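Side-chain contacts in putative glutathione S-transferase (Corynebacterium glutamicum, PDB 3M1G), which probably acts as a glutathione transferase, as a member of the ECM4-like, omega-related branch of that family: residues 46-49 and 53-56; 84-89 and 347-352; 161-166 and 175-180; 233-238 and 243-248. One frame throughout, in Å; residues are numbered along the deposited sequence.

Contact 1. Residues 46-49 and 53-56; sequences IAQE and FHWP
A β-hairpin on the protein surface pairs strand 46-47 with strand 53-56, and its side chains meet in two separate groups, one on each side of the ribbon. The frame is a single hydrogen-bonded antiparallel pair, Ile-46 with His-54: Ile-46 N donates to His-54 O at 2.8 Å, and His-54 N returns the bond to Ile-46 O at 2.9 Å. The next pair, Ala-47 with Phe-53, is non-hydrogen-bonded, and there Phe-53 CA comes within 3.3 Å of Ile-46 O in a CA-H...O contact. On this face Phe-53 CE2 lies 3.8 Å from Ala-47 CB, the phenyl ring leaning obliquely along the backbone of Ala-47.

The other face carries His-54, and Gln-48 reaches it diagonally from the turn end of the first strand. The glutamine chain is bent at CG (chi2 -54°), which lays its flat end over the imidazole: CG stands 3.5 Å from the ring centroid and only 7° off the ring normal, a CH-pi contact, while CD comes 3.5 Å from His-54 ND1. Amide and imidazole planes are nearly parallel, so this is a true stack. ND1 is also hydrogen-bonded to a glycerol, probably from the crystallisation liquor, and Arg-34 and Val-36 of strand 34-36 touch the histidine.

Strand 34-36 runs parallel to 53-56 on the side away from 46-47, making this antiparallel hairpin part of a small three-stranded mixed sheet.

Contact 2. Residues 84-89 and 347-352; sequences GLENVI and PIPAGE
Glu-86 lays its carboxylate against the ring of Pro-349, CD of the glutamate meeting CD of the proline at 3.5 Å, and the two side chains cross at about a right angle. The aliphatic part shares in the packing: Glu-86 CB is 3.8 Å from Pro-349 CG. With CG beside the backbone N (chi1 -66°) and the chain extended beyond it, the acid reaches across toward Glu-352, whose OE1 lies 4.0 Å from Glu-86 OE2, the carboxylate planes almost perpendicular. Water 1 bridges the two acids from one side, donating to both of these oxygens at 2.7 Å. Water 2 links Glu-86 O to Glu-352 OE2, and water 3 joins Glu-86 OE1 to Pro-347 O, 2.7 Å from each.

The loop that holds Glu-86 closes one β-alpha-β crossover of the thioredoxin-like domain: helix 71-83 ends in a Schellman motif at Gly-84, and the chain turns into strand 90-93, parallel to 62-66. That helix also supplies the countercharges. Arg-81 NH1 makes a salt bridge with Glu-86 OE2 and Arg-80 NH1 another with Glu-352 OE1, which probably offsets much of the repulsion between the acids. On the far side, a type II turn from Pro-349 to Glu-352, closed by Glu-352 N to Pro-349 O at 2.8 Å and passing through Gly-351 with positive phi, brings Glu-352 back beside the proline.

Contact 3. Residues 161-166 and 175-180; sequences FNLEWK and NLYPAE
Asn-162, in the last turns of helix 154-163, and Leu-176, in the loop leading to helix 182-197, make the polar part of this contact through a water. Water 4 donates to Asn-162 OD1 at 2.5 Å and accepts from Leu-176 N at 3.1 Å, so the amide oxygen and a backbone N-H that stand too far apart to bond directly are joined by one molecule. The same amide makes a weak hydrogen bond from ND2 to Thr-158 O, one turn back in its own helix, which helps to fix its rotation.

Van der Waals contact accompanies that bridge. Asn-162 OD1 rests 3.3 Å from Leu-176 CB and 3.6 Å from Leu-176 CD1, the two side chains crossing at about a right angle, so the oxygen that accepts the water's hydrogen bond is also flanked by aliphatic carbon. Both residues are buried, with Leu-82 of helix 71-83 and Ile-246 of helix 243-253 packing against Leu-176.

The purely apolar part lies alongside. Leu-163 CD1 approaches the rim of the Tyr-177 ring near its plane, 4.0 Å from CD2. Tyr-177 has CG anti to the backbone N (chi1 -166°), which swings the phenol to the flank of the helix, where Met-185 of helix 182-197 also touches it. Between the start of the all-helical GST domain and its next helix, then, the buried amide is satisfied by water and by its own helix, while the direct contacts are van der Waals ones, including that of the amide oxygen with aliphatic carbon; the one water supplies the polar link between the two segments.

Contact 4. Residues 233-238 and 243-248; sequences RRYLMG and EADIRL
Leu-236 overlaps the first turns of helix 243-253: its CD1 lies 3.8 Å from Ala-244 CB and likewise 3.8 Å from Leu-248 CD2, the two leucines crossing at about a right angle. This is the entry to a core helix of the C-terminal GST domain, where the sequence Thr-242 to Asp-245 fits the S/T-x-x-D N-capping box known in this family; as that motif requires of its acid, Asp-245 OD2 accepts from Thr-242 N.

The carboxylate also grips the preceding loop. Its OD1 uses the syn lone pair to take Leu-236 N at 3.0 Å, almost straight at 169°, and accepts a further bond from Tyr-279 OH. The side chains of Leu-236 and Asp-245 run antiparallel alongside one another, which puts Leu-236 CG 3.3 Å from that same oxygen, while Tyr-235 CB approaches OD2 at 3.5 Å. Within the loop, Tyr-235 to Gly-238 form a type I turn, with Gly-238 N bonded to Tyr-235 O. Buried and multiply bonded, the acid is probably kept ionised. A further link passes through water 5, which donates to Asp-245 OD2 at 2.5 Å and accepts from Met-237 N at 3.0 Å.

Overall arrangement
Contacts 2, 3 and 4 form a continuous path through the subunit, whereas contact 1 stands apart on the surface, its nearest atoms about 5 Å from contact 3. Contact 2 meets contact 3 where the two domains pack: Ile-89 CD1 lies 3.6 Å from Phe-161 CE1, and Leu-85 joins in. Contact 3 meets contact 4 through Leu-176 O and Glu-243 N, 2.8 Å apart in a probable hydrogen bond, with centres about 15 Å apart. Contact 4 comes nearest the predicted catalytic machinery, the side chain of Leu-248 lying about 9 Å from that of Tyr-259. Helix 71-83, directly after the predicted nucleophile Cys-70, touches contacts 2, 3 and 4.

Contact 1. Residues 46-49 and 53-56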
loop_
_atom_site.group_PDB
_atom_site.type_symbol
_atom_site.label_atom_id
_atom_site.label_comp_id
_atom_site.label_asym_id
_atom_site.label_seq_id
_atom_site.Cartn_x
_atom_site.Cartn_y
_atom_site.Cartn_z
ATOM N N ILE A 46 32.444 28.240 23.636
ATOM C CA ILE A 46 32.371 28.843 24.958
ATOM C C ILE A 46 31.581 27.987 25.922
ATOM O O ILE A 46 30.414 27.662 25.666
ATOM C CB ILE A 46 31.785 30.296 24.895
ATOM C CG1 ILE A 46 32.638 31.189 23.978
ATOM C CG2 ILE A 46 31.721 30.932 26.336
ATOM C CD1 ILE A 46 34.095 31.474 24.458
ATOM N N ALA A 47 32.209 27.603 27.031
ATOM C CA ALA A 47 31.571 26.686 27.983
ATOM C C ALA A 47 30.348 27.353 28.615
ATOM O O ALA A 47 30.426 28.504 29.039
ATOM C CB ALA A 47 32.601 26.230 29.115
ATOM N N GLN A 48 29.246 26.624 28.661
ATOM C CA GLN A 48 28.016 27.009 29.336
ATOM C C GLN A 48 27.879 26.258 30.690
ATOM O O GLN A 48 28.400 25.139 30.870
ATOM C CB GLN A 48 26.810 26.651 28.454
ATOM C CG GLN A 48 26.879 27.243 27.033
ATOM C CD GLN A 48 27.088 28.722 27.090
ATOM O OE1 GLN A 48 28.155 29.256 26.752
ATOM N NE2 GLN A 48 26.120 29.384 27.597
ATOM N N GLU A 49 27.123 26.865 31.613
ATOM C CA GLU A 49 26.820 26.267 32.911
ATOM C C GLU A 49 26.258 24.864 32.823
ATOM O O GLU A 49 26.482 24.068 33.695
ATOM C CB GLU A 49 25.833 27.141 33.685
ATOM C CG GLU A 49 26.453 28.419 34.188
ATOM C CD GLU A 49 25.450 29.311 34.954
ATOM O OE1 GLU A 49 24.216 29.139 34.789
ATOM O OE2 GLU A 49 25.915 30.183 35.720
ATOM N N PHE A 53 28.677 23.560 25.038
ATOM C CA PHE A 53 29.428 24.705 24.552
ATOM C C PHE A 53 28.633 25.423 23.492
ATOM O O PHE A 53 27.863 24.812 22.762
ATOM C CB PHE A 53 30.776 24.268 23.964
ATOM C CG PHE A 53 31.772 23.762 24.973
ATOM C CD1 PHE A 53 31.676 22.480 25.497
ATOM C CD2 PHE A 53 32.835 24.545 25.364
ATOM C CE1 PHE A 53 32.627 22.022 26.415
ATOM C CE2 PHE A 53 33.772 24.090 26.257
ATOM C CZ PHE A 53 33.660 22.818 26.791
ATOM N N HIS A 54 28.819 26.732 23.409
ATOM C CA HIS A 54 28.200 27.549 22.361
ATOM C C HIS A 54 29.275 28.068 21.402
ATOM O O HIS A 54 30.315 28.606 21.832
ATOM C CB HIS A 54 27.436 28.726 22.952
ATOM C CG HIS A 54 26.117 28.344 23.556
ATOM N ND1 HIS A 54 25.302 29.257 24.185
ATOM C CD2 HIS A 54 25.521 27.139 23.701
ATOM C CE1 HIS A 54 24.236 28.630 24.647
ATOM N NE2 HIS A 54 24.346 27.346 24.373
ATOM N N TRP A 55 29.016 27.856 20.116
ATOM C CA TRP A 55 29.894 28.210 19.032
ATOM C C TRP A 55 29.294 29.448 18.321
ATOM O O TRP A 55 28.118 29.703 18.452
ATOM C CB TRP A 55 29.974 27.064 18.031
ATOM C CG TRP A 55 30.485 25.771 18.526
ATOM C CD1 TRP A 55 29.939 24.983 19.518
ATOM C CD2 TRP A 55 31.644 25.056 18.049
ATOM N NE1 TRP A 55 30.679 23.838 19.665
ATOM C CE2 TRP A 55 31.725 23.851 18.778
ATOM C CE3 TRP A 55 32.595 25.307 17.060
ATOM C CZ2 TRP A 55 32.747 22.895 18.562
ATOM C CZ3 TRP A 55 33.580 24.366 16.828
ATOM C CH2 TRP A 55 33.653 23.165 17.589
ATOM N N PRO A 56 30.113 30.194 17.575
ATOM C CA PRO A 56 29.666 31.405 16.921
ATOM C C PRO A 56 29.092 31.184 15.549
ATOM O O PRO A 56 29.654 30.409 14.768
ATOM C CB PRO A 56 30.949 32.242 16.825
ATOM C CG PRO A 56 32.017 31.227 16.675
ATOM C CD PRO A 56 31.585 30.065 17.545
#

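Contact 2. Residues 84-89 and 347-352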
loop_
_atom_site.group_PDB
_atom_site.type_symbol
_atom_site.label_atom_id
_atom_site.label_comp_id
_atom_site.label_asym_id
_atom_site.label_seq_id
_atom_site.Cartn_x
_atom_site.Cartn_y
_atom_site.Cartn_z
ATOM N N GLY A 84 17.934 30.573 2.868
ATOM C CA GLY A 84 19.047 31.088 2.071
ATOM C C GLY A 84 20.369 31.000 2.800
ATOM O O GLY A 84 21.180 31.931 2.736
ATOM N N LEU A 85 20.577 29.891 3.507
ATOM C CA LEU A 85 21.818 29.624 4.189
ATOM C C LEU A 85 22.748 28.745 3.365
ATOM O O LEU A 85 23.816 28.363 3.853
ATOM C CB LEU A 85 21.579 29.018 5.577
ATOM C CG LEU A 85 20.844 29.909 6.570
ATOM C CD1 LEU A 85 20.527 29.164 7.861
ATOM C CD2 LEU A 85 21.692 31.218 6.867
ATOM N N GLU A 86 22.400 28.489 2.099
ATOM C CA GLU A 86 23.185 27.585 1.263
ATOM C C GLU A 86 24.582 28.129 0.933
ATOM O O GLU A 86 25.520 27.352 0.720
ATOM C CB GLU A 86 22.448 27.282 -0.064
ATOM C CG GLU A 86 21.152 26.484 0.122
ATOM C CD GLU A 86 20.184 26.568 -1.063
ATOM O OE1 GLU A 86 20.121 27.629 -1.705
ATOM O OE2 GLU A 86 19.492 25.572 -1.360
ATOM N N ASN A 87 24.727 29.449 0.862
ATOM C CA ASN A 87 26.017 30.014 0.562
ATOM C C ASN A 87 26.872 30.280 1.825
ATOM O O ASN A 87 27.967 30.799 1.705
ATOM C CB ASN A 87 25.812 31.315 -0.221
ATOM C CG ASN A 87 24.928 32.357 0.570
ATOM O OD1 ASN A 87 24.269 32.051 1.620
ATOM N ND2 ASN A 87 24.879 33.567 0.033
ATOM N N VAL A 88 26.387 29.975 3.031
ATOM C CA VAL A 88 27.178 30.213 4.229
ATOM C C VAL A 88 27.480 28.977 5.083
ATOM O O VAL A 88 28.443 28.982 5.869
ATOM C CB VAL A 88 26.574 31.361 5.107
ATOM C CG1 VAL A 88 26.468 32.669 4.290
ATOM C CG2 VAL A 88 25.280 31.000 5.669
ATOM N N ILE A 89 26.673 27.934 4.915
ATOM C CA ILE A 89 26.894 26.616 5.498
ATOM C C ILE A 89 26.910 25.641 4.332
ATOM O O ILE A 89 25.967 25.594 3.508
ATOM C CB ILE A 89 25.756 26.220 6.452
ATOM C CG1 ILE A 89 25.642 27.209 7.614
ATOM C CG2 ILE A 89 25.885 24.761 6.961
ATOM C CD1 ILE A 89 24.285 27.064 8.434
ATOM N N PRO A 347 18.245 30.105 -7.157
ATOM C CA PRO A 347 18.532 28.833 -7.820
ATOM C C PRO A 347 19.306 27.856 -6.917
ATOM O O PRO A 347 20.233 28.259 -6.216
ATOM C CB PRO A 347 19.378 29.255 -9.031
ATOM C CG PRO A 347 19.010 30.750 -9.267
ATOM C CD PRO A 347 18.821 31.261 -7.876
ATOM N N ILE A 348 18.925 26.582 -6.926
ATOM C CA ILE A 348 19.545 25.597 -6.019
ATOM C C ILE A 348 21.044 25.436 -6.402
ATOM O O ILE A 348 21.380 25.443 -7.567
ATOM C CB ILE A 348 18.747 24.259 -6.064
ATOM C CG1 ILE A 348 18.999 23.425 -4.801
ATOM C CG2 ILE A 348 19.051 23.482 -7.365
ATOM C CD1 ILE A 348 17.860 22.455 -4.455
ATOM N N PRO A 349 21.959 25.376 -5.427
ATOM C CA PRO A 349 23.363 25.365 -5.876
ATOM C C PRO A 349 23.774 24.125 -6.671
ATOM O O PRO A 349 23.182 23.027 -6.509
ATOM C CB PRO A 349 24.149 25.472 -4.554
ATOM C CG PRO A 349 23.177 26.204 -3.610
ATOM C CD PRO A 349 21.852 25.578 -3.965
ATOM N N ALA A 350 24.757 24.310 -7.551
ATOM C CA ALA A 350 25.233 23.258 -8.434
ATOM C C ALA A 350 25.717 22.112 -7.565
ATOM O O ALA A 350 26.482 22.329 -6.634
ATOM C CB ALA A 350 26.385 23.772 -9.374
ATOM N N GLY A 351 25.242 20.904 -7.824
ATOM C CA GLY A 351 25.616 19.769 -6.981
ATOM C C GLY A 351 24.599 19.465 -5.882
ATOM O O GLY A 351 24.597 18.360 -5.318
ATOM N N GLU A 352 23.709 20.403 -5.583
ATOM C CA GLU A 352 22.729 20.160 -4.519
ATOM C C GLU A 352 21.344 19.835 -5.061
ATOM O O GLU A 352 20.438 19.652 -4.276
ATOM C CB GLU A 352 22.623 21.356 -3.550
ATOM C CG GLU A 352 23.935 21.821 -2.965
ATOM C CD GLU A 352 23.779 22.812 -1.796
ATOM O OE1 GLU A 352 22.647 23.073 -1.296
ATOM O OE2 GLU A 352 24.821 23.333 -1.372
HETATM O O HOH W 1 19.934 22.933 -0.993
HETATM O O HOH W 2 26.111 25.680 -1.893
HETATM O O HOH W 3 20.526 29.351 -3.751
#

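Contact 3. Residues 161-166 and 175-180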
loop_
_atom_site.group_PDB
_atom_site.type_symbol
_atom_site.label_atom_id
_atom_site.label_comp_id
_atom_site.label_asym_id
_atom_site.label_seq_id
_atom_site.Cartn_x
_atom_site.Cartn_y
_atom_site.Cartn_z
ATOM N N PHE A 161 18.802 27.637 13.121
ATOM C CA PHE A 161 18.873 28.214 11.747
ATOM C C PHE A 161 17.930 29.436 11.629
ATOM O O PHE A 161 18.292 30.446 11.026
ATOM C CB PHE A 161 18.505 27.215 10.635
ATOM C CG PHE A 161 19.563 26.219 10.261
ATOM C CD1 PHE A 161 20.882 26.274 10.744
ATOM C CD2 PHE A 161 19.218 25.175 9.408
ATOM C CE1 PHE A 161 21.809 25.350 10.359
ATOM C CE2 PHE A 161 20.138 24.268 8.995
ATOM C CZ PHE A 161 21.455 24.337 9.460
ATOM N N ASN A 162 16.712 29.314 12.150
ATOM C CA ASN A 162 15.733 30.389 12.146
ATOM C C ASN A 162 16.081 31.581 13.024
ATOM O O ASN A 162 15.919 32.710 12.592
ATOM C CB ASN A 162 14.351 29.865 12.564
ATOM C CG ASN A 162 13.663 29.104 11.425
ATOM O OD1 ASN A 162 13.310 29.718 10.405
ATOM N ND2 ASN A 162 13.534 27.774 11.559
ATOM N N LEU A 163 16.533 31.349 14.258
ATOM C CA LEU A 163 16.663 32.448 15.222
ATOM C C LEU A 163 18.101 32.929 15.365
ATOM O O LEU A 163 18.318 34.099 15.536
ATOM C CB LEU A 163 16.129 32.033 16.597
ATOM C CG LEU A 163 14.676 31.540 16.664
ATOM C CD1 LEU A 163 14.251 31.388 18.157
ATOM C CD2 LEU A 163 13.746 32.462 15.868
ATOM N N GLU A 164 19.087 32.043 15.300
ATOM C CA GLU A 164 20.483 32.461 15.581
ATOM C C GLU A 164 21.184 32.966 14.325
ATOM O O GLU A 164 22.083 33.814 14.408
ATOM C CB GLU A 164 21.283 31.299 16.147
ATOM C CG GLU A 164 20.758 30.764 17.494
ATOM C CD GLU A 164 20.623 31.836 18.559
ATOM O OE1 GLU A 164 21.498 32.756 18.674
ATOM O OE2 GLU A 164 19.626 31.740 19.299
ATOM N N TRP A 165 20.760 32.459 13.167
ATOM C CA TRP A 165 21.432 32.748 11.885
ATOM C C TRP A 165 20.753 33.846 11.100
ATOM O O TRP A 165 21.070 34.061 9.944
ATOM C CB TRP A 165 21.507 31.461 11.025
ATOM C CG TRP A 165 22.501 30.445 11.486
ATOM C CD1 TRP A 165 22.318 29.455 12.428
ATOM C CD2 TRP A 165 23.847 30.294 11.016
ATOM N NE1 TRP A 165 23.469 28.723 12.565
ATOM C CE2 TRP A 165 24.419 29.212 11.706
ATOM C CE3 TRP A 165 24.627 30.978 10.071
ATOM C CZ2 TRP A 165 25.733 28.804 11.493
ATOM C CZ3 TRP A 165 25.921 30.576 9.856
ATOM C CH2 TRP A 165 26.472 29.501 10.567
ATOM N N LYS A 166 19.845 34.587 11.734
ATOM C CA LYS A 166 19.052 35.618 11.088
ATOM C C LYS A 166 19.811 36.604 10.219
ATOM O O LYS A 166 19.325 37.011 9.144
ATOM C CB LYS A 166 18.347 36.470 12.166
ATOM C CG LYS A 166 16.872 36.336 12.261
ATOM C CD LYS A 166 16.307 37.017 13.577
ATOM C CE LYS A 166 14.940 36.387 14.002
ATOM N NZ LYS A 166 14.606 36.652 15.450
ATOM N N ASN A 175 9.730 34.168 8.130
ATOM C CA ASN A 175 9.754 33.922 9.576
ATOM C C ASN A 175 8.993 32.608 9.841
ATOM O O ASN A 175 7.740 32.576 9.925
ATOM C CB ASN A 175 9.094 35.121 10.316
ATOM C CG ASN A 175 9.127 34.968 11.830
ATOM O OD1 ASN A 175 9.501 33.902 12.348
ATOM N ND2 ASN A 175 8.714 36.015 12.551
ATOM N N LEU A 176 9.749 31.520 9.946
ATOM C CA LEU A 176 9.176 30.169 10.065
ATOM C C LEU A 176 8.832 29.801 11.525
ATOM O O LEU A 176 8.171 28.793 11.778
ATOM C CB LEU A 176 10.156 29.114 9.494
ATOM C CG LEU A 176 10.455 29.298 8.009
ATOM C CD1 LEU A 176 11.582 28.375 7.539
ATOM C CD2 LEU A 176 9.129 29.054 7.125
ATOM N N TYR A 177 9.304 30.598 12.475
ATOM C CA TYR A 177 9.124 30.286 13.900
ATOM C C TYR A 177 8.767 31.564 14.670
ATOM O O TYR A 177 9.543 32.034 15.522
ATOM C CB TYR A 177 10.394 29.668 14.438
ATOM C CG TYR A 177 10.264 28.983 15.805
ATOM C CD1 TYR A 177 9.307 27.985 16.019
ATOM C CD2 TYR A 177 11.112 29.299 16.860
ATOM C CE1 TYR A 177 9.194 27.333 17.247
ATOM C CE2 TYR A 177 11.011 28.628 18.124
ATOM C CZ TYR A 177 10.035 27.652 18.286
ATOM O OH TYR A 177 9.865 26.956 19.466
ATOM N N PRO A 178 7.624 32.155 14.341
ATOM C CA PRO A 178 7.303 33.468 14.907
ATOM C C PRO A 178 6.923 33.423 16.388
ATOM O O PRO A 178 6.201 32.506 16.821
ATOM C CB PRO A 178 6.089 33.912 14.098
ATOM C CG PRO A 178 5.682 32.786 13.292
ATOM C CD PRO A 178 6.554 31.651 13.477
ATOM N N ALA A 179 7.394 34.425 17.120
ATOM C CA ALA A 179 7.237 34.529 18.565
ATOM C C ALA A 179 5.828 34.221 19.048
ATOM O O ALA A 179 5.656 33.476 20.007
ATOM C CB ALA A 179 7.686 35.949 19.062
ATOM N N GLU A 180 4.819 34.738 18.363
ATOM C CA GLU A 180 3.429 34.625 18.837
ATOM C C GLU A 180 2.857 33.218 18.684
ATOM O O GLU A 180 1.764 32.955 19.193
ATOM C CB GLU A 180 2.474 35.532 18.045
ATOM C CG GLU A 180 3.103 36.755 17.384
ATOM C CD GLU A 180 3.762 36.429 16.037
ATOM O OE1 GLU A 180 3.063 35.939 15.111
ATOM O OE2 GLU A 180 4.978 36.705 15.927
HETATM O O HOH W 4 12.806 32.191 10.050
#

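Contact 4. Residues 233-238 and 243-248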
loop_
_atom_site.group_PDB
_atom_site.type_symbol
_atom_site.label_atom_id
_atom_site.label_comp_id
_atom_site.label_asym_id
_atom_site.label_seq_id
_atom_site.Cartn_x
_atom_site.Cartn_y
_atom_site.Cartn_z
ATOM N N ARG A 233 -7.546 24.934 8.598
ATOM C CA ARG A 233 -6.333 25.731 8.582
ATOM C C ARG A 233 -5.584 25.316 7.316
ATOM O O ARG A 233 -5.507 24.114 7.018
ATOM C CB ARG A 233 -5.459 25.355 9.772
ATOM C CG ARG A 233 -6.033 25.668 11.155
ATOM C CD ARG A 233 -5.182 24.990 12.228
ATOM N NE ARG A 233 -5.703 25.220 13.581
ATOM C CZ ARG A 233 -6.770 24.612 14.083
ATOM N NH1 ARG A 233 -7.478 23.713 13.386
ATOM N NH2 ARG A 233 -7.131 24.895 15.300
ATOM N N ARG A 234 -4.995 26.267 6.599
ATOM C CA ARG A 234 -4.241 25.882 5.414
ATOM C C ARG A 234 -2.999 25.019 5.748
ATOM O O ARG A 234 -2.765 23.983 5.112
ATOM C CB ARG A 234 -3.828 27.108 4.592
ATOM C CG ARG A 234 -3.047 26.680 3.384
ATOM C CD ARG A 234 -3.369 27.391 2.199
ATOM N NE ARG A 234 -2.529 27.032 1.061
ATOM C CZ ARG A 234 -2.396 27.837 0.012
ATOM N NH1 ARG A 234 -3.004 29.026 0.009
ATOM N NH2 ARG A 234 -1.612 27.515 -0.991
ATOM N N TYR A 235 -2.228 25.452 6.747
ATOM C CA TYR A 235 -1.062 24.728 7.233
ATOM C C TYR A 235 -1.271 24.479 8.723
ATOM O O TYR A 235 -2.260 24.930 9.286
ATOM C CB TYR A 235 0.203 25.543 6.967
ATOM C CG TYR A 235 0.364 25.940 5.509
ATOM C CD1 TYR A 235 0.688 25.006 4.542
ATOM C CD2 TYR A 235 0.150 27.241 5.100
ATOM C CE1 TYR A 235 0.826 25.357 3.201
ATOM C CE2 TYR A 235 0.277 27.615 3.768
ATOM C CZ TYR A 235 0.632 26.679 2.832
ATOM O OH TYR A 235 0.748 27.047 1.523
ATOM N N LEU A 236 -0.338 23.788 9.374
ATOM C CA LEU A 236 -0.563 23.336 10.769
ATOM C C LEU A 236 -0.882 24.464 11.731
ATOM O O LEU A 236 -1.700 24.272 12.637
ATOM C CB LEU A 236 0.619 22.566 11.300
ATOM C CG LEU A 236 0.767 21.147 10.715
ATOM C CD1 LEU A 236 2.140 20.588 11.070
ATOM C CD2 LEU A 236 -0.400 20.223 11.183
HETATM N N MSE A 237 -0.205 25.610 11.557
HETATM C CA MSE A 237 -0.386 26.752 12.427
HETATM C C MSE A 237 -1.103 27.916 11.722
HETATM O O MSE A 237 -0.890 29.076 12.075
HETATM C CB MSE A 237 0.967 27.229 12.960
HETATM C CG MSE A 237 1.833 26.134 13.574
HETATM SE SE MSE A 237 0.933 25.161 15.025
HETATM C CE MSE A 237 0.588 26.607 16.154
ATOM N N GLY A 238 -1.923 27.629 10.726
ATOM C CA GLY A 238 -2.770 28.664 10.132
ATOM C C GLY A 238 -2.422 29.010 8.693
ATOM O O GLY A 238 -2.221 28.132 7.871
ATOM N N GLU A 243 7.839 26.081 10.992
ATOM C CA GLU A 243 8.623 24.959 11.466
ATOM C C GLU A 243 7.827 23.656 11.642
ATOM O O GLU A 243 8.361 22.579 11.368
ATOM C CB GLU A 243 9.268 25.343 12.809
ATOM C CG GLU A 243 10.005 24.256 13.574
ATOM C CD GLU A 243 11.467 24.017 13.117
ATOM O OE1 GLU A 243 11.998 24.834 12.338
ATOM O OE2 GLU A 243 12.082 23.017 13.587
ATOM N N ALA A 244 6.619 23.745 12.197
ATOM C CA ALA A 244 5.745 22.570 12.356
ATOM C C ALA A 244 5.515 21.782 11.064
ATOM O O ALA A 244 5.564 20.546 11.057
ATOM C CB ALA A 244 4.380 22.997 13.003
ATOM N N ASP A 245 5.300 22.494 9.956
ATOM C CA ASP A 245 5.098 21.860 8.644
ATOM C C ASP A 245 6.394 21.217 8.137
ATOM O O ASP A 245 6.396 20.119 7.550
ATOM C CB ASP A 245 4.569 22.898 7.653
ATOM C CG ASP A 245 3.334 23.600 8.141
ATOM O OD1 ASP A 245 2.285 22.924 8.323
ATOM O OD2 ASP A 245 3.400 24.853 8.334
ATOM N N ILE A 246 7.534 21.851 8.436
ATOM C CA ILE A 246 8.810 21.319 8.056
ATOM C C ILE A 246 9.145 20.015 8.813
ATOM O O ILE A 246 9.883 19.175 8.292
ATOM C CB ILE A 246 9.855 22.404 8.242
ATOM C CG1 ILE A 246 9.570 23.513 7.178
ATOM C CG2 ILE A 246 11.272 21.851 8.128
ATOM C CD1 ILE A 246 10.069 24.831 7.528
ATOM N N ARG A 247 8.607 19.853 10.024
ATOM C CA ARG A 247 8.754 18.632 10.782
ATOM C C ARG A 247 7.736 17.547 10.375
ATOM O O ARG A 247 8.021 16.367 10.496
ATOM C CB ARG A 247 8.632 18.899 12.261
ATOM C CG ARG A 247 9.786 19.742 12.752
ATOM C CD ARG A 247 9.799 19.846 14.243
ATOM N NE ARG A 247 10.744 20.861 14.690
ATOM C CZ ARG A 247 11.106 21.065 15.956
ATOM N NH1 ARG A 247 11.971 22.032 16.230
ATOM N NH2 ARG A 247 10.613 20.330 16.950
ATOM N N LEU A 248 6.594 17.923 9.830
ATOM C CA LEU A 248 5.596 16.923 9.402
ATOM C C LEU A 248 5.859 16.411 7.956
ATOM O O LEU A 248 5.803 15.210 7.702
ATOM C CB LEU A 248 4.186 17.474 9.552
ATOM C CG LEU A 248 3.033 16.599 9.040
ATOM C CD1 LEU A 248 3.034 15.225 9.736
ATOM C CD2 LEU A 248 1.694 17.324 9.196
HETATM O O HOH W 5 2.042 26.391 9.775
#